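Local coordinates for minor capsid protein VP1 (Human bocavirus 4, PDB 5US9) that self-assembles with its shorter size variants into a sixty-copy T=1 icosahedral capsid and carries a phospholipase A2-like region in its N-terminal extension, at residues A252-P256 against I537-L541. Coordinates in Å, arbitrary orientation, origin at the centre of the assembly. Numbering follows the deposited sequence.
Sequences AYIPP and INKVL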
ATOM      1  N   ALA A 252     -18.901  97.889  34.229  1.00 62.18           N
ATOM      2  CA  ALA A 252     -20.336  98.005  34.061  1.00 62.18           C
ATOM      3  C   ALA A 252     -20.652  99.436  33.666  1.00 62.18           C
ATOM      4  O   ALA A 252     -20.362 100.371  34.419  1.00 62.18           O
ATOM      5  CB  ALA A 252     -21.067  97.622  35.341  1.00 63.36           C
ATOM      6  N   TYR A 253     -21.227  99.608  32.483  1.00 60.84           N
ATOM      7  CA  TYR A 253     -21.554 100.936  31.998  1.00 60.84           C
ATOM      8  C   TYR A 253     -22.800 101.510  32.653  1.00 60.84           C
ATOM      9  O   TYR A 253     -23.037 102.717  32.541  1.00 60.84           O
ATOM     10  CB  TYR A 253     -21.704 100.897  30.480  1.00 57.11           C
ATOM     11  CG  TYR A 253     -22.767  99.956  29.988  1.00 57.11           C
ATOM     12  CD1 TYR A 253     -24.051 100.401  29.750  1.00 57.11           C
ATOM     13  CD2 TYR A 253     -22.490  98.620  29.767  1.00 57.11           C
ATOM     14  CE1 TYR A 253     -25.025  99.555  29.304  1.00 57.11           C
ATOM     15  CE2 TYR A 253     -23.463  97.763  29.323  1.00 57.11           C
ATOM     16  CZ  TYR A 253     -24.728  98.238  29.093  1.00 57.11           C
ATOM     17  OH  TYR A 253     -25.709  97.394  28.650  1.00 57.11           O
ATOM     18  N   ILE A 254     -23.583 100.688  33.345  1.00 62.78           N
ATOM     19  CA  ILE A 254     -24.757 101.156  34.082  1.00 62.78           C
ATOM     20  C   ILE A 254     -24.835 100.425  35.411  1.00 62.78           C
ATOM     21  O   ILE A 254     -24.285  99.327  35.564  1.00 62.78           O
ATOM     22  CB  ILE A 254     -26.059 100.935  33.290  1.00 59.91           C
ATOM     23  CG1 ILE A 254     -26.180  99.464  32.897  1.00 59.91           C
ATOM     24  CG2 ILE A 254     -26.126 101.851  32.095  1.00 59.91           C
ATOM     25  CD1 ILE A 254     -27.488  99.124  32.269  1.00 59.91           C
ATOM     26  N   PRO A 255     -25.502 101.017  36.396  1.00 64.38           N
ATOM     27  CA  PRO A 255     -25.790 100.301  37.625  1.00 64.38           C
ATOM     28  C   PRO A 255     -26.621  99.068  37.333  1.00 64.38           C
ATOM     29  O   PRO A 255     -27.315  99.008  36.308  1.00 64.38           O
ATOM     30  CB  PRO A 255     -26.587 101.318  38.446  1.00 64.01           C
ATOM     31  CG  PRO A 255     -26.137 102.616  37.948  1.00 64.01           C
ATOM     32  CD  PRO A 255     -25.897 102.432  36.484  1.00 64.01           C
ATOM     33  N   PRO A 256     -26.576  98.058  38.200  1.00 64.92           N
ATOM     34  CA  PRO A 256     -27.396  96.869  37.953  1.00 64.92           C
ATOM     35  C   PRO A 256     -28.880  97.146  38.025  1.00 64.92           C
ATOM     36  O   PRO A 256     -29.661  96.447  37.369  1.00 64.92           O
ATOM     37  CB  PRO A 256     -26.945  95.900  39.052  1.00 65.59           C
ATOM     38  CG  PRO A 256     -26.446  96.781  40.128  1.00 65.59           C
ATOM     39  CD  PRO A 256     -25.797  97.938  39.438  1.00 65.59           C
ATOM     40  N   ILE A 537     -12.555  97.940  28.965  1.00 57.33           N
ATOM     41  CA  ILE A 537     -13.493  97.050  28.299  1.00 57.33           C
ATOM     42  C   ILE A 537     -14.908  97.503  28.646  1.00 57.33           C
ATOM     43  O   ILE A 537     -15.139  98.688  28.903  1.00 57.33           O
ATOM     44  CB  ILE A 537     -13.219  95.594  28.718  1.00 51.60           C
ATOM     45  CG1 ILE A 537     -11.733  95.306  28.574  1.00 51.60           C
ATOM     46  CG2 ILE A 537     -13.874  94.612  27.775  1.00 51.60           C
ATOM     47  CD1 ILE A 537     -11.319  93.991  29.132  1.00 51.60           C
ATOM     48  N   ASN A 538     -15.846  96.566  28.693  1.00 57.92           N
ATOM     49  CA  ASN A 538     -17.209  96.769  29.159  1.00 57.92           C
ATOM     50  C   ASN A 538     -17.798  95.399  29.421  1.00 57.92           C
ATOM     51  O   ASN A 538     -17.287  94.398  28.914  1.00 57.92           O
ATOM     52  CB  ASN A 538     -18.091  97.515  28.152  1.00 58.93           C
ATOM     53  CG  ASN A 538     -17.835  99.002  28.127  1.00 58.93           C
ATOM     54  OD1 ASN A 538     -18.230  99.728  29.036  1.00 58.93           O
ATOM     55  ND2 ASN A 538     -17.199  99.471  27.069  1.00 58.93           N
ATOM     56  N   LYS A 539     -18.878  95.349  30.182  1.00 61.42           N
ATOM     57  CA  LYS A 539     -19.651  94.128  30.299  1.00 61.42           C
ATOM     58  C   LYS A 539     -21.126  94.478  30.353  1.00 61.42           C
ATOM     59  O   LYS A 539     -21.531  95.381  31.091  1.00 61.42           O
ATOM     60  CB  LYS A 539     -19.239  93.318  31.530  1.00 60.51           C
ATOM     61  CG  LYS A 539     -19.466  94.004  32.855  1.00 60.51           C
ATOM     62  CD  LYS A 539     -19.017  93.120  33.991  1.00 60.51           C
ATOM     63  CE  LYS A 539     -19.189  93.812  35.321  1.00 60.51           C
ATOM     64  NZ  LYS A 539     -18.686  92.971  36.438  1.00 60.51           N
ATOM     65  N   VAL A 540     -21.923  93.783  29.546  1.00 63.30           N
ATOM     66  CA  VAL A 540     -23.355  93.807  29.768  1.00 63.30           C
ATOM     67  C   VAL A 540     -23.645  93.055  31.054  1.00 63.30           C
ATOM     68  O   VAL A 540     -23.203  91.915  31.245  1.00 63.30           O
ATOM     69  CB  VAL A 540     -24.106  93.214  28.567  1.00 57.49           C
ATOM     70  CG1 VAL A 540     -23.989  94.135  27.386  1.00 57.49           C
ATOM     71  CG2 VAL A 540     -23.532  91.864  28.204  1.00 57.49           C
ATOM     72  N   LEU A 541     -24.349  93.706  31.966  1.00 64.99           N
ATOM     73  CA  LEU A 541     -24.651  93.074  33.235  1.00 64.99           C
ATOM     74  C   LEU A 541     -25.726  92.008  33.052  1.00 64.99           C
ATOM     75  O   LEU A 541     -26.735  91.992  33.744  1.00 64.99           O
ATOM     76  CB  LEU A 541     -25.093  94.112  34.261  1.00 64.87           C
ATOM     77  CG  LEU A 541     -24.038  95.139  34.652  1.00 64.87           C
ATOM     78  CD1 LEU A 541     -24.613  96.141  35.626  1.00 64.87           C
ATOM     79  CD2 LEU A 541     -22.837  94.449  35.248  1.00 64.87           C
ATOM     80  OXT LEU A 541     -25.623  91.126  32.200  1.00 64.87           O
TER
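Start at Leu541, the last residue of the chain: its side chain is the bump that fills the hollow made by the bend of 252-256. Leu541 CD2 sits on the methyl of Ala252 (CD2 to CB 3.6 Å). Leu541 CD1 reaches the far wall, 3.7 Å from CA of Pro256, and comes within 3.2 Å of the carbonyl O of Ile254, so the floor of the hollow is partly polar backbone. Pro255 turns its ring away and gives mainly backbone to the pocket.

Next to this pocket Tyr253 works as an upright slab. With chi1 near +60° its ring rises alongside the C-terminal tail; Tyr253 CE2 lies 3.5 Å from the carbonyl O of Lys539, and the ring edge meets Val540, whose CG1 is 3.9 Å from Tyr253 OH. At the foot of the ring, Asn538 OD1 stops 3.9 Å from Tyr253 CB. The extended side chain of Lys539 passes Ala252, Lys539 CE lying 4.2 Å from Ala252 CB.

The tail, ending the long loop after strand 470-484, is thus laid against the loop after strand 236-248; both strands belong to the main sheet of the parvovirus jelly-roll core. A second subunit closes the site: its Pro195 packs on Tyr253 and Ile254.

No hydrogen bond joins the two segments, so between them the contact rests on shape and apolar packing; polar ties lie just outside, as in the backbone hydrogen bond of Lys539 with Arg251. Leu541 packs its side chain largely into the bend, with Pro423 of the second subunit also against the residue, while its carboxylate OXT forms salt bridges with Lys421 and Arg424 of that subunit, which implies that the C-terminus itself is part of the interface between capsid subunits.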